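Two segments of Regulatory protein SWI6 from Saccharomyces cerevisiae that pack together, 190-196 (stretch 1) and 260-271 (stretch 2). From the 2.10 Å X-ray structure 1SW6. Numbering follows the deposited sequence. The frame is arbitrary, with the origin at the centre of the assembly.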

# COMPACT_ATOMS: atom_id res chain seq x y z
N LEU A 190 16.48 -9.49 -10.48
CA LEU A 190 15.76 -8.34 -11.05
C LEU A 190 16.60 -7.29 -11.77
O LEU A 190 16.08 -6.23 -12.12
CB LEU A 190 14.90 -7.64 -9.98
CG LEU A 190 13.84 -8.45 -9.19
CD1 LEU A 190 12.91 -7.48 -8.45
CD2 LEU A 190 13.02 -9.32 -10.14
N TYR A 191 17.88 -7.57 -12.01
CA TYR A 191 18.76 -6.62 -12.70
C TYR A 191 18.20 -6.13 -14.04
O TYR A 191 18.50 -5.00 -14.46
CB TYR A 191 20.16 -7.22 -12.91
CG TYR A 191 20.21 -8.38 -13.88
CD1 TYR A 191 20.19 -8.16 -15.26
CD2 TYR A 191 20.24 -9.69 -13.42
CE1 TYR A 191 20.18 -9.24 -16.16
CE2 TYR A 191 20.22 -10.76 -14.30
CZ TYR A 191 20.19 -10.53 -15.67
OH TYR A 191 20.18 -11.61 -16.53
N PRO A 192 17.40 -6.95 -14.75
CA PRO A 192 16.89 -6.44 -16.02
C PRO A 192 16.10 -5.14 -15.84
O PRO A 192 16.03 -4.33 -16.75
CB PRO A 192 16.02 -7.58 -16.54
CG PRO A 192 16.71 -8.81 -15.99
CD PRO A 192 17.05 -8.38 -14.58
N CYS A 193 15.49 -4.96 -14.67
CA CYS A 193 14.71 -3.75 -14.38
C CYS A 193 15.58 -2.50 -14.27
O CYS A 193 15.10 -1.39 -14.42
CB CYS A 193 13.92 -3.91 -13.08
SG CYS A 193 12.79 -5.32 -13.02
N LEU A 194 16.87 -2.69 -14.00
CA LEU A 194 17.77 -1.55 -13.87
C LEU A 194 17.80 -0.65 -15.10
O LEU A 194 18.15 0.52 -15.00
CB LEU A 194 19.20 -2.04 -13.59
CG LEU A 194 19.40 -2.74 -12.26
CD1 LEU A 194 20.82 -3.29 -12.19
CD2 LEU A 194 19.15 -1.74 -11.13
N ILE A 195 17.45 -1.19 -16.27
CA ILE A 195 17.48 -0.36 -17.47
C ILE A 195 16.15 0.30 -17.78
O ILE A 195 16.02 1.01 -18.78
CB ILE A 195 17.93 -1.18 -18.70
CG1 ILE A 195 16.80 -2.12 -19.14
CG2 ILE A 195 19.20 -1.95 -18.38
CD1 ILE A 195 17.04 -2.73 -20.50
N LEU A 196 15.16 0.10 -16.92
CA LEU A 196 13.83 0.66 -17.12
C LEU A 196 13.58 2.04 -16.48
O LEU A 196 14.01 2.31 -15.36
CB LEU A 196 12.78 -0.33 -16.58
CG LEU A 196 12.86 -1.77 -17.08
CD1 LEU A 196 11.80 -2.63 -16.36
CD2 LEU A 196 12.64 -1.79 -18.58
N ASP A 260 23.56 -13.39 -21.51
CA ASP A 260 22.57 -12.31 -21.42
C ASP A 260 23.15 -11.02 -22.00
O ASP A 260 24.16 -10.51 -21.50
CB ASP A 260 22.17 -12.08 -19.95
CG ASP A 260 20.92 -11.21 -19.80
OD1 ASP A 260 20.82 -10.15 -20.46
OD2 ASP A 260 20.03 -11.58 -19.01
N SER A 261 22.53 -10.49 -23.04
CA SER A 261 23.00 -9.25 -23.65
C SER A 261 22.96 -8.13 -22.62
O SER A 261 23.84 -7.26 -22.62
CB SER A 261 22.14 -8.86 -24.86
OG SER A 261 22.49 -9.63 -26.00
N ILE A 262 21.96 -8.14 -21.76
CA ILE A 262 21.83 -7.11 -20.73
C ILE A 262 22.88 -7.29 -19.66
O ILE A 262 23.68 -6.39 -19.38
CB ILE A 262 20.43 -7.13 -20.04
CG1 ILE A 262 19.37 -6.59 -21.00
CG2 ILE A 262 20.46 -6.29 -18.76
CD1 ILE A 262 18.00 -6.45 -20.37
N LEU A 263 22.87 -8.47 -19.05
CA LEU A 263 23.80 -8.76 -17.98
C LEU A 263 25.23 -8.44 -18.41
O LEU A 263 26.00 -7.86 -17.65
CB LEU A 263 23.67 -10.22 -17.55
CG LEU A 263 24.13 -10.55 -16.14
CD1 LEU A 263 23.70 -11.95 -15.78
CD2 LEU A 263 25.62 -10.39 -16.02
N GLU A 264 25.58 -8.79 -19.64
CA GLU A 264 26.93 -8.54 -20.14
C GLU A 264 27.23 -7.05 -20.33
O GLU A 264 28.27 -6.57 -19.90
CB GLU A 264 27.15 -9.29 -21.46
CG GLU A 264 27.85 -10.65 -21.35
CD GLU A 264 27.29 -11.53 -20.23
OE1 GLU A 264 27.61 -11.28 -19.05
OE2 GLU A 264 26.53 -12.48 -20.54
N ASN A 265 26.31 -6.33 -20.96
CA ASN A 265 26.52 -4.90 -21.21
C ASN A 265 26.26 -3.99 -20.01
O ASN A 265 26.52 -2.79 -20.06
CB ASN A 265 25.65 -4.43 -22.39
CG ASN A 265 26.03 -5.09 -23.71
OD1 ASN A 265 25.57 -4.68 -24.77
ND2 ASN A 265 26.86 -6.12 -23.64
N LEU A 266 25.75 -4.56 -18.92
CA LEU A 266 25.48 -3.78 -17.72
C LEU A 266 26.72 -3.73 -16.84
O LEU A 266 26.97 -4.64 -16.05
CB LEU A 266 24.33 -4.40 -16.92
CG LEU A 266 23.04 -3.62 -16.60
CD1 LEU A 266 22.27 -4.41 -15.54
CD2 LEU A 266 23.35 -2.23 -16.07
N ASP A 267 27.52 -2.67 -16.97
CA ASP A 267 28.72 -2.54 -16.15
C ASP A 267 28.85 -1.13 -15.57
O ASP A 267 27.97 -0.28 -15.75
CB ASP A 267 29.97 -2.91 -16.97
CG ASP A 267 30.13 -2.07 -18.22
OD1 ASP A 267 30.91 -2.47 -19.11
OD2 ASP A 267 29.50 -1.00 -18.31
N LEU A 268 29.95 -0.89 -14.88
CA LEU A 268 30.16 0.40 -14.24
C LEU A 268 30.10 1.58 -15.21
O LEU A 268 29.40 2.57 -14.96
CB LEU A 268 31.49 0.40 -13.48
CG LEU A 268 31.81 1.73 -12.78
CD1 LEU A 268 30.72 2.07 -11.77
CD2 LEU A 268 33.16 1.63 -12.09
N LYS A 269 30.81 1.48 -16.33
CA LYS A 269 30.76 2.59 -17.27
C LYS A 269 29.36 2.80 -17.86
O LYS A 269 28.98 3.93 -18.21
CB LYS A 269 31.82 2.41 -18.36
CG LYS A 269 31.77 1.14 -19.17
CD LYS A 269 32.98 1.12 -20.09
CE LYS A 269 33.01 -0.09 -21.00
NZ LYS A 269 33.15 -1.34 -20.22
N TRP A 270 28.57 1.73 -17.95
CA TRP A 270 27.22 1.87 -18.48
C TRP A 270 26.38 2.64 -17.47
O TRP A 270 25.60 3.51 -17.85
CB TRP A 270 26.55 0.51 -18.71
CG TRP A 270 25.23 0.66 -19.44
CD1 TRP A 270 25.03 0.68 -20.80
CD2 TRP A 270 23.93 0.89 -18.85
NE1 TRP A 270 23.70 0.90 -21.08
CE2 TRP A 270 23.01 1.03 -19.91
CE3 TRP A 270 23.47 0.99 -17.53
CZ2 TRP A 270 21.64 1.27 -19.69
CZ3 TRP A 270 22.10 1.22 -17.31
CH2 TRP A 270 21.21 1.36 -18.39
N ILE A 271 26.54 2.31 -16.19
CA ILE A 271 25.79 2.97 -15.12
C ILE A 271 26.13 4.45 -15.10
O ILE A 271 25.24 5.30 -15.06
CB ILE A 271 26.13 2.35 -13.73
CG1 ILE A 271 25.68 0.88 -13.70
CG2 ILE A 271 25.42 3.10 -12.62
CD1 ILE A 271 24.18 0.71 -13.86

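The two stretches form a mostly apolar contact, burying 434 Å² summed over both sides, with a single hydrogen bond between them at the hydroxyl of Tyr 191. The backbones stay well apart: the nearest CA atoms, those of Pro 192 and Ile 262, are 6.9 Å from each other, so side chains fill the gap. In stretch 1, residues 191-194 have helical phi/psi without the regular bonding of a helix; stretch 2 runs through one helix, 261-265, leaves helical geometry at Leu 266, and enters a second at 268.

Tyr 191 contributes the largest covered area, 94 Å². Its OH donates to Asp 260 OD2 at 2.5 Å, a very short hydrogen bond to a carboxylate oxygen near the ring plane. The other oxygen of that carboxylate, OD1, accepts from Leu 263 N at 3.0 Å, with a 160° angle at the hydrogen, and more weakly from Ile 262 N at 2.7 Å, where the angle falls to 127°. One side chain thus links the tyrosine to the first turn of the helix. Leu 263 covers one face of the tyrosine ring, its CG 4.3 Å from the centroid and 23° off the normal, consistent with a CH-pi contact. Ile 262 CG2 meets the ring edge, 3.9 Å from Tyr 191 CE1.

Beyond the ring, packing is by apolar contact. Leu 194 CD1 lies 3.8 Å from Leu 266 CD1, and Ile 195 CD1 lies 3.8 Å from Ile 262 CD1. Ile 195 also reaches the second helix, its CG2 3.9 Å from Trp 270 CH2. That helix is capped by Asp 267, whose OD2 accepts from Trp 270 N at 2.9 Å, so the residue that presents the indole to Ile 195 is also tied to the cap through its backbone.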